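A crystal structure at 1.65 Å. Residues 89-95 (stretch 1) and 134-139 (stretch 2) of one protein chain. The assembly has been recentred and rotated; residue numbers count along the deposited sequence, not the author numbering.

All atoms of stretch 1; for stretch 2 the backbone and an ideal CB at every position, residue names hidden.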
# COMPACT_ATOMS: atom_id res chain seq x y z
N ILE A 89 21.35 5.00 -7.60
CA ILE A 89 21.82 5.88 -8.71
C ILE A 89 23.03 6.72 -8.31
O ILE A 89 23.57 7.38 -9.18
CB ILE A 89 20.64 6.75 -9.19
CG1 ILE A 89 20.19 7.75 -8.11
CG2 ILE A 89 19.52 5.86 -9.70
CD1 ILE A 89 19.35 8.90 -8.63
N GLU A 90 23.47 6.75 -7.04
CA GLU A 90 24.65 7.53 -6.62
C GLU A 90 25.46 6.71 -5.63
O GLU A 90 25.51 7.01 -4.45
CB GLU A 90 24.27 8.88 -6.02
CG GLU A 90 25.42 9.88 -5.99
CD GLU A 90 25.07 11.23 -5.36
OE1 GLU A 90 26.02 12.00 -5.10
OE2 GLU A 90 23.86 11.49 -5.09
N PRO A 91 26.07 5.61 -6.11
CA PRO A 91 26.69 4.64 -5.22
C PRO A 91 28.02 5.11 -4.60
O PRO A 91 28.50 4.44 -3.73
CB PRO A 91 26.91 3.44 -6.14
CG PRO A 91 27.07 4.04 -7.50
CD PRO A 91 26.15 5.23 -7.53
N ASN A 92 28.63 6.18 -5.15
CA ASN A 92 29.94 6.71 -4.72
C ASN A 92 29.83 8.19 -4.36
O ASN A 92 29.16 8.95 -5.09
CB ASN A 92 30.98 6.50 -5.84
CG ASN A 92 32.40 6.52 -5.34
OD1 ASN A 92 33.17 7.31 -5.85
ND2 ASN A 92 32.74 5.62 -4.45
N ALA A 93 30.36 8.59 -3.21
CA ALA A 93 30.24 9.98 -2.72
C ALA A 93 30.88 10.92 -3.72
O ALA A 93 31.90 10.59 -4.32
CB ALA A 93 30.92 10.17 -1.39
N PRO A 94 30.32 12.12 -3.88
CA PRO A 94 31.02 13.21 -4.55
C PRO A 94 31.94 13.87 -3.51
O PRO A 94 31.98 13.44 -2.32
CB PRO A 94 29.88 14.13 -4.93
CG PRO A 94 28.92 13.98 -3.75
CD PRO A 94 29.00 12.53 -3.37
N SER A 95 32.63 14.94 -3.91
CA SER A 95 33.68 15.54 -3.05
C SER A 95 33.06 16.34 -1.89
O SER A 95 33.78 16.63 -0.93
CB SER A 95 34.63 16.39 -3.83
OG SER A 95 33.94 17.49 -4.37
N UNK A 134 18.86 7.71 2.73
CA UNK A 134 19.74 8.47 1.85
C UNK A 134 21.02 7.66 1.67
O UNK A 134 21.33 6.73 2.43
CB UNK A 134 20.03 9.86 2.41
N UNK A 135 21.84 7.97 0.64
CA UNK A 135 23.18 7.39 0.60
C UNK A 135 23.97 7.66 1.89
O UNK A 135 23.75 8.66 2.56
CB UNK A 135 23.95 7.94 -0.60
N UNK A 136 24.92 6.79 2.19
CA UNK A 136 25.70 6.79 3.44
C UNK A 136 26.36 8.15 3.66
O UNK A 136 26.38 8.64 4.81
CB UNK A 136 26.76 5.69 3.41
N UNK A 137 26.93 8.73 2.60
CA UNK A 137 27.70 10.00 2.68
C UNK A 137 26.79 11.19 2.99
O UNK A 137 27.35 12.29 3.30
CB UNK A 137 28.45 10.26 1.37
N UNK A 138 25.46 11.02 3.02
CA UNK A 138 24.52 12.11 3.34
C UNK A 138 24.04 12.02 4.80
O UNK A 138 23.14 12.82 5.18
CB UNK A 138 23.32 12.07 2.39
N UNK A 139 24.60 11.09 5.59
CA UNK A 139 24.04 10.76 6.92
C UNK A 139 25.06 10.93 8.05
O UNK A 139 26.27 10.76 7.85
CB UNK A 139 23.52 9.32 6.92

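Stretch 1 is an irregular segment without helix or strand. It approaches the other stretch mainly through the backbone and side chain of Glu-90, the methyl group and CA of Ala-93, and the ring of Pro-94.

At position 134 the ideal CB has nothing of stretch 1 within 5.5 Å, and phi/psi of -70/163 is an extended conformation open to almost any residue. Stretch 1 therefore does not discriminate here, and the deposited residue, Ala-134, makes no contact with it.

Position 135 is different, because its CA-to-CB bond points toward stretch 1 and the ideal CB lies 4.3 Å from Glu-90 O. A phi of -54° falls within the range that a proline ring imposes, and psi of 154° is equally compatible. A small or medium apolar side chain would fit, as would a donor able to reach the carbonyl oxygen; proline is one good candidate among several. The residue is Pro-135, with a C-gamma exo pucker. Its CB remains 4.3 Å from Glu-90 O, a loose packing contact, while its own carbonyl oxygen accepts a backbone hydrogen bond from the amide of position 138 (N to Pro-135 O, 3.0 Å), bridging the short 3-10 segment that begins at the next residue.

Position 136, at -55/-43, opens that segment. Its CB is out of reach of stretch 1, so the contact sets no preference; the deposited Ala-136 adds nothing to it.

Position 137 faces stretch 1 most directly. The ideal CB points toward it and sits 3.7 Å from Ala-93 CB and 5.3 Å from Pro-94 CD; deeper in and off to one side lies Glu-90 O, with the Glu-90 carboxylate also farther in. The nearby surface is mostly apolar, favouring an aliphatic or aromatic side chain, although a longer polar or basic one could reach toward the oxygens. The residue is Phe-137, with chi1 of 50° (p) and chi2 of 87°. This places one ring face against Ala-93 and Pro-94: Ala-93 CA lies 3.5 Å from the Phe-137 ring centroid, only 16° off the normal, and Pro-94 CD lies 3.9 Å from that centroid, 30° off it. Both are CH-pi contacts, supplemented by apolar packing of Ala-93 CB on Phe-137 CG at 3.5 Å. Near the ring plane, Glu-90 O meets the edge at Phe-137 CE2 (3.6 Å), an arrangement that suits the slightly positive rim of an aromatic ring.

At position 138, phi/psi is -100/6 and the CB points sideways, with nothing of stretch 1 within 5.5 Å. A short side chain would stop before the contact, whereas a long flexible or basic one could extend to the Glu-90 carboxylate. The deposited Met-138 is long but uncharged; its m, t, t conformation brings CE to 3.6 Å from Glu-90 OE2, a van der Waals approach.

Position 139 is out of reach, leaving its choice open. It is Lys-139, whose NZ is hydrogen-bonded elsewhere in the structure.

Stretch 2, residues 134-139: APAFMK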
# COMPACT_ATOMS: atom_id res chain seq x y z
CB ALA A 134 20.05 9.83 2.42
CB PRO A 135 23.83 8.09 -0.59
CG PRO A 135 22.63 8.45 -1.44
CD PRO A 135 21.53 8.85 -0.50
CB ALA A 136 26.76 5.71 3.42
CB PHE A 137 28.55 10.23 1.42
CG PHE A 137 27.80 10.09 0.12
CD1 PHE A 137 27.12 11.15 -0.45
CD2 PHE A 137 27.80 8.88 -0.57
CE1 PHE A 137 26.41 11.00 -1.63
CE2 PHE A 137 27.10 8.73 -1.76
CZ PHE A 137 26.37 9.78 -2.26
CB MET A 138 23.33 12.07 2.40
CG MET A 138 23.74 12.10 0.97
SD MET A 138 22.33 12.61 -0.04
CE MET A 138 23.06 12.40 -1.67
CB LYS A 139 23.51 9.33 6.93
CG LYS A 139 22.36 9.10 5.96
CD LYS A 139 22.02 7.64 5.76
CE LYS A 139 21.56 6.99 7.05
NZ LYS A 139 21.40 5.52 6.88
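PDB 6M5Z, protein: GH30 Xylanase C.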